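Local coordinates for protein transcriptional regulator, GntR family (Ralstonia eutropha, PDB 3IHU) that probably binds DNA through a winged helix-turn-helix domain and regulates transcription as a member of the GntR family with an FCD domain, at residues A[20-25]-A[60-65]; A[36-41]-A[77-82]. All coordinates share one frame; numbering follows the deposited sequence.

Contact 1 of 2, residues A[20-25]-A[60-65]; sequences TVFFGI and LQRLAA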
loop_
_atom_site.group_PDB
_atom_site.type_symbol
_atom_site.label_atom_id
_atom_site.label_comp_id
_atom_site.label_asym_id
_atom_site.label_seq_id
_atom_site.Cartn_x
_atom_site.Cartn_y
_atom_site.Cartn_z
ATOM N N THR A 20 8.721 9.182 -9.775
ATOM C CA THR A 20 9.580 8.014 -9.735
ATOM C C THR A 20 10.275 7.909 -8.381
ATOM O O THR A 20 10.480 6.816 -7.877
ATOM C CB THR A 20 10.668 7.990 -10.841
ATOM O OG1 THR A 20 11.755 8.823 -10.453
ATOM C CG2 THR A 20 10.144 8.402 -12.231
ATOM N N VAL A 21 10.614 9.042 -7.776
ATOM C CA VAL A 21 11.123 9.050 -6.388
ATOM C C VAL A 21 10.006 8.830 -5.350
ATOM O O VAL A 21 10.170 8.107 -4.331
ATOM C CB VAL A 21 11.860 10.366 -6.098
ATOM C CG1 VAL A 21 12.428 10.360 -4.707
ATOM C CG2 VAL A 21 12.954 10.609 -7.157
ATOM N N PHE A 22 8.881 9.483 -5.565
ATOM C CA PHE A 22 7.749 9.363 -4.635
ATOM C C PHE A 22 7.290 7.906 -4.532
ATOM O O PHE A 22 7.236 7.334 -3.437
ATOM C CB PHE A 22 6.605 10.237 -5.106
ATOM C CG PHE A 22 5.391 10.216 -4.211
ATOM C CD1 PHE A 22 5.364 10.935 -3.034
ATOM C CD2 PHE A 22 4.251 9.519 -4.592
ATOM C CE1 PHE A 22 4.227 10.951 -2.233
ATOM C CE2 PHE A 22 3.110 9.531 -3.778
ATOM C CZ PHE A 22 3.116 10.246 -2.606
ATOM N N PHE A 23 7.033 7.294 -5.674
ATOM C CA PHE A 23 6.589 5.909 -5.684
ATOM C C PHE A 23 7.722 4.914 -5.427
ATOM O O PHE A 23 7.494 3.860 -4.814
ATOM C CB PHE A 23 5.826 5.611 -6.970
ATOM C CG PHE A 23 4.513 6.339 -7.046
ATOM C CD1 PHE A 23 3.462 5.999 -6.174
ATOM C CD2 PHE A 23 4.315 7.360 -7.962
ATOM C CE1 PHE A 23 2.233 6.675 -6.230
ATOM C CE2 PHE A 23 3.097 8.045 -8.012
ATOM C CZ PHE A 23 2.057 7.698 -7.149
ATOM N N GLY A 24 8.931 5.250 -5.870
ATOM C CA GLY A 24 10.101 4.440 -5.600
ATOM C C GLY A 24 10.419 4.243 -4.131
ATOM O O GLY A 24 10.819 3.134 -3.719
ATOM N N ILE A 25 10.257 5.297 -3.319
ATOM C CA ILE A 25 10.566 5.167 -1.900
ATOM C C ILE A 25 9.433 4.405 -1.206
ATOM O O ILE A 25 9.656 3.585 -0.337
ATOM C CB ILE A 25 10.845 6.516 -1.251
ATOM C CG1 ILE A 25 12.231 7.026 -1.701
ATOM C CG2 ILE A 25 10.772 6.404 0.263
ATOM C CD1 ILE A 25 12.446 8.507 -1.409
ATOM N N LEU A 60 10.330 14.520 -2.092
ATOM C CA LEU A 60 10.495 14.519 -0.640
ATOM C C LEU A 60 9.394 15.353 0.032
ATOM O O LEU A 60 8.833 14.909 1.048
ATOM C CB LEU A 60 11.893 15.003 -0.209
ATOM C CG LEU A 60 12.987 13.957 -0.493
ATOM C CD1 LEU A 60 14.396 14.451 -0.196
ATOM C CD2 LEU A 60 12.713 12.640 0.275
ATOM N N GLN A 61 9.078 16.518 -0.547
ATOM C CA GLN A 61 7.974 17.361 -0.046
ATOM C C GLN A 61 6.685 16.561 -0.018
ATOM O O GLN A 61 5.977 16.592 0.989
ATOM C CB GLN A 61 7.789 18.664 -0.890
ATOM N N ARG A 62 6.393 15.840 -1.104
ATOM C CA ARG A 62 5.161 15.061 -1.204
ATOM C C ARG A 62 5.135 13.904 -0.179
ATOM O O ARG A 62 4.082 13.577 0.400
ATOM C CB ARG A 62 4.984 14.495 -2.608
ATOM C CG ARG A 62 4.552 15.507 -3.663
ATOM C CD ARG A 62 4.867 15.037 -5.076
ATOM N NE ARG A 62 4.075 13.868 -5.450
ATOM C CZ ARG A 62 4.246 13.164 -6.571
ATOM N NH1 ARG A 62 5.199 13.490 -7.449
ATOM N NH2 ARG A 62 3.460 12.126 -6.820
ATOM N N LEU A 63 6.295 13.272 0.014
ATOM C CA LEU A 63 6.439 12.185 1.006
ATOM C C LEU A 63 6.253 12.704 2.461
ATOM O O LEU A 63 5.628 12.025 3.299
ATOM C CB LEU A 63 7.807 11.520 0.845
ATOM C CG LEU A 63 7.948 10.560 -0.333
ATOM C CD1 LEU A 63 9.410 10.208 -0.574
ATOM C CD2 LEU A 63 7.026 9.299 -0.150
ATOM N N ALA A 64 6.789 13.894 2.759
ATOM C CA ALA A 64 6.516 14.560 4.026
ATOM C C ALA A 64 5.006 14.821 4.105
ATOM O O ALA A 64 4.389 14.516 5.123
ATOM C CB ALA A 64 7.300 15.815 4.191
ATOM N N ALA A 65 4.399 15.300 3.023
ATOM C CA ALA A 65 2.945 15.527 3.043
ATOM C C ALA A 65 2.168 14.282 3.460
ATOM O O ALA A 65 1.204 14.405 4.218
ATOM C CB ALA A 65 2.434 16.064 1.701
#

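Contact 2 of 2, residues A[36-41]-A[77-82]; sequences PGQRLV and AVIRRL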
loop_
_atom_site.group_PDB
_atom_site.type_symbol
_atom_site.label_atom_id
_atom_site.label_comp_id
_atom_site.label_asym_id
_atom_site.label_seq_id
_atom_site.Cartn_x
_atom_site.Cartn_y
_atom_site.Cartn_z
ATOM N N PRO A 36 12.403 2.116 7.630
ATOM C CA PRO A 36 12.075 3.112 8.644
ATOM C C PRO A 36 13.330 3.564 9.377
ATOM O O PRO A 36 14.198 2.727 9.691
ATOM C CB PRO A 36 11.138 2.336 9.589
ATOM C CG PRO A 36 10.503 1.308 8.688
ATOM C CD PRO A 36 11.623 0.884 7.776
ATOM N N GLY A 37 13.486 4.874 9.582
ATOM C CA GLY A 37 14.671 5.419 10.286
ATOM C C GLY A 37 15.797 5.751 9.347
ATOM O O GLY A 37 16.829 6.288 9.727
ATOM N N GLN A 38 15.638 5.426 8.077
ATOM C CA GLN A 38 16.749 5.660 7.175
ATOM C C GLN A 38 16.925 7.160 6.854
ATOM O O GLN A 38 15.929 7.893 6.646
ATOM C CB GLN A 38 16.522 4.905 5.890
ATOM C CG GLN A 38 17.692 4.912 5.024
ATOM C CD GLN A 38 17.492 4.003 3.805
ATOM O OE1 GLN A 38 16.479 3.311 3.698
ATOM N NE2 GLN A 38 18.425 4.050 2.873
ATOM N N ARG A 39 18.181 7.572 6.855
ATOM C CA ARG A 39 18.587 8.901 6.437
ATOM C C ARG A 39 18.727 8.993 4.951
ATOM O O ARG A 39 19.490 8.229 4.380
ATOM C CB ARG A 39 19.961 9.192 6.968
ATOM C CG ARG A 39 19.917 9.583 8.354
ATOM C CD ARG A 39 20.110 11.087 8.552
ATOM N NE ARG A 39 19.879 11.261 9.977
ATOM C CZ ARG A 39 19.465 12.369 10.567
ATOM N NH1 ARG A 39 19.257 13.499 9.878
ATOM N NH2 ARG A 39 19.257 12.319 11.878
ATOM N N LEU A 40 17.970 9.871 4.312
ATOM C CA LEU A 40 18.064 10.030 2.879
ATOM C C LEU A 40 18.853 11.265 2.542
ATOM O O LEU A 40 18.617 12.326 3.097
ATOM C CB LEU A 40 16.686 10.103 2.263
ATOM C CG LEU A 40 15.774 8.939 2.560
ATOM C CD1 LEU A 40 14.349 9.212 2.024
ATOM C CD2 LEU A 40 16.403 7.655 2.018
ATOM N N VAL A 41 19.812 11.113 1.637
ATOM C CA VAL A 41 20.670 12.171 1.197
ATOM C C VAL A 41 20.250 12.555 -0.246
ATOM O O VAL A 41 20.198 11.679 -1.126
ATOM C CB VAL A 41 22.161 11.691 1.239
ATOM C CG1 VAL A 41 23.032 12.706 0.656
ATOM C CG2 VAL A 41 22.600 11.406 2.714
ATOM N N ALA A 77 16.366 14.080 4.505
ATOM C CA ALA A 77 15.110 13.586 5.071
ATOM C C ALA A 77 15.373 12.314 5.861
ATOM O O ALA A 77 16.420 11.687 5.691
ATOM C CB ALA A 77 14.092 13.333 3.971
ATOM N N VAL A 78 14.442 11.940 6.733
ATOM C CA VAL A 78 14.569 10.697 7.488
ATOM C C VAL A 78 13.253 9.979 7.293
ATOM O O VAL A 78 12.205 10.572 7.366
ATOM C CB VAL A 78 14.982 10.943 9.012
ATOM C CG1 VAL A 78 15.014 9.651 9.807
ATOM C CG2 VAL A 78 16.355 11.528 9.064
ATOM N N ILE A 79 13.293 8.704 6.946
ATOM C CA ILE A 79 12.075 7.962 6.855
ATOM C C ILE A 79 11.523 7.808 8.304
ATOM O O ILE A 79 12.260 7.506 9.239
ATOM C CB ILE A 79 12.277 6.581 6.125
ATOM C CG1 ILE A 79 12.854 6.820 4.725
ATOM C CG2 ILE A 79 10.969 5.790 6.069
ATOM C CD1 ILE A 79 12.985 5.534 3.856
ATOM N N ARG A 80 10.249 8.054 8.467
ATOM C CA ARG A 80 9.636 8.004 9.810
ATOM C C ARG A 80 9.578 6.563 10.355
ATOM O O ARG A 80 9.536 5.605 9.589
ATOM C CB ARG A 80 8.230 8.626 9.770
ATOM C CG ARG A 80 8.293 10.152 9.614
ATOM C CD ARG A 80 6.913 10.838 9.825
ATOM N NE ARG A 80 6.487 10.733 11.212
ATOM C CZ ARG A 80 5.313 10.257 11.611
ATOM N NH1 ARG A 80 4.387 9.876 10.724
ATOM N NH2 ARG A 80 5.045 10.193 12.908
ATOM N N ARG A 81 9.628 6.440 11.675
ATOM C CA ARG A 81 9.190 5.248 12.391
ATOM C C ARG A 81 8.022 5.672 13.210
ATOM O O ARG A 81 8.075 6.739 13.793
ATOM C CB ARG A 81 10.236 4.778 13.406
ATOM C CG ARG A 81 11.462 4.135 12.858
ATOM C CD ARG A 81 12.224 3.476 14.052
ATOM N NE ARG A 81 13.476 2.828 13.619
ATOM C CZ ARG A 81 14.680 3.401 13.619
ATOM N NH1 ARG A 81 14.850 4.648 14.039
ATOM N NH2 ARG A 81 15.737 2.722 13.202
ATOM N N LEU A 82 7.015 4.824 13.349
ATOM C CA LEU A 82 5.825 5.159 14.093
ATOM C C LEU A 82 5.843 4.554 15.476
ATOM O O LEU A 82 6.233 3.426 15.676
ATOM C CB LEU A 82 4.583 4.653 13.337
ATOM C CG LEU A 82 4.487 5.111 11.855
ATOM C CD1 LEU A 82 3.191 4.639 11.199
ATOM C CD2 LEU A 82 4.569 6.601 11.740
#

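Contact 1 of 2, residues A[20-25]-A[60-65]
Arg62 NH1 is held twice, by a salt bridge to Asp19 OD1 and a hydrogen bond to Ser18 OG, both in helix 17-31 just ahead of Thr20, while the guanidinium it belongs to lies flat on the Phe22 ring. The stack is a cation-pi contact: Arg62 CZ stands 4.3 Å from the Phe22 ring centroid, and the two planes are 21° apart. NH2 comes closest, with Arg62 NH2 3.5 Å from Phe22 CD2. A bend at chi3 brings NE back over the ring toward its rim, while nearer the backbone Arg62 CB packs 3.6 Å from Phe22 CE1. Phe22 CG is anti to its own backbone N (chi1 -179°), and the ring reaches across to helix 53-65. Phe23 stands beside it, its CE2 in looser contact with Arg62 NH2, and Phe22 CD2 sits over the centre of the Phe23 ring.

Away from the charge, apolar side chains carry the contact. Leu63 is forked between two partners: Leu63 CD2 meets Phe22 CD1 at 3.7 Å, and Leu63 CD1 meets Ile25 CD1 at 3.6 Å. Leu60 CD2 approaches the same Ile25 methyl more distantly, at 4.5 Å. Helix 42-49 joins this core, Phe49 touching Val21 and Ile25, and Leu45 touching Leu60.

The helix axes approach to 9.3 Å at 46° within the helical bundle of a GntR-type winged helix domain. No hydrogen bond links the two segments; aliphatic packing is bordered by an aromatic-cation stack, and Asp19 balances the positive charge of Arg62 and probably helps hold its guanidinium over Phe22.

Contact 2 of 2, residues A[36-41]-A[77-82]
Pro36 CB packs 3.7 Å from Arg81 CG where segments 36-41 and 77-82 run antiparallel, pairing an edge strand with the central strand of the small sheet in the winged helix fold. Gly37 follows: its N donates to Ile79 O at 2.9 Å from above the carbonyl plane. Gly37 has a positive phi (91°), and its CA lies close against one face of the Arg81 guanidinium. Gln38 O accepts a straighter, in-plane bond from Ile79 N, 2.8 Å long, while Val78 CA-H adds a contact to the same oxygen. The Gln38 chain lies side by side with Ile79, and its OE1 accepts a hydrogen bond from Val35 N. Arg39 faces Val78 in a non-hydrogen-bonded pair; the bend at chi2 (-104°) turns CD, and the guanidinium beyond it has Val78 CG2 over one face, 3.6 Å from Arg39 CZ. Leu40 and Ala77 form the hydrogen-bonded pair: Leu40 N reaches Ala77 O at 2.8 Å, and Ala77 N returns to Leu40 O at 3.2 Å. On their buried face Ile25 and Phe34 also touch Leu40, and Leu40 CD1 packs 3.9 Å from Ile79 CG1.

Overall arrangement
From the N terminus, helix 17-31 supplies the first half of contact 1, and the chain then passes through segment 36-41, the first half of contact 2. Helices 42-49 and 53-65 follow; residues 60-65 close the first loop by returning to residues 20-25. After strand 69-71, residues 77-82 come back to 36-41 and close the second. The loops therefore cross, with segments alternating along the chain. Contact 1 joins two helices and contact 2 two strands, and their centres lie about 12 Å apart. They meet in one hydrophobic core, where Ile25 CD1 is 4.0 Å from Leu40 CD1 and Leu60 CD2 is 4.0 Å from Ala77 CB, joining helices to sheet.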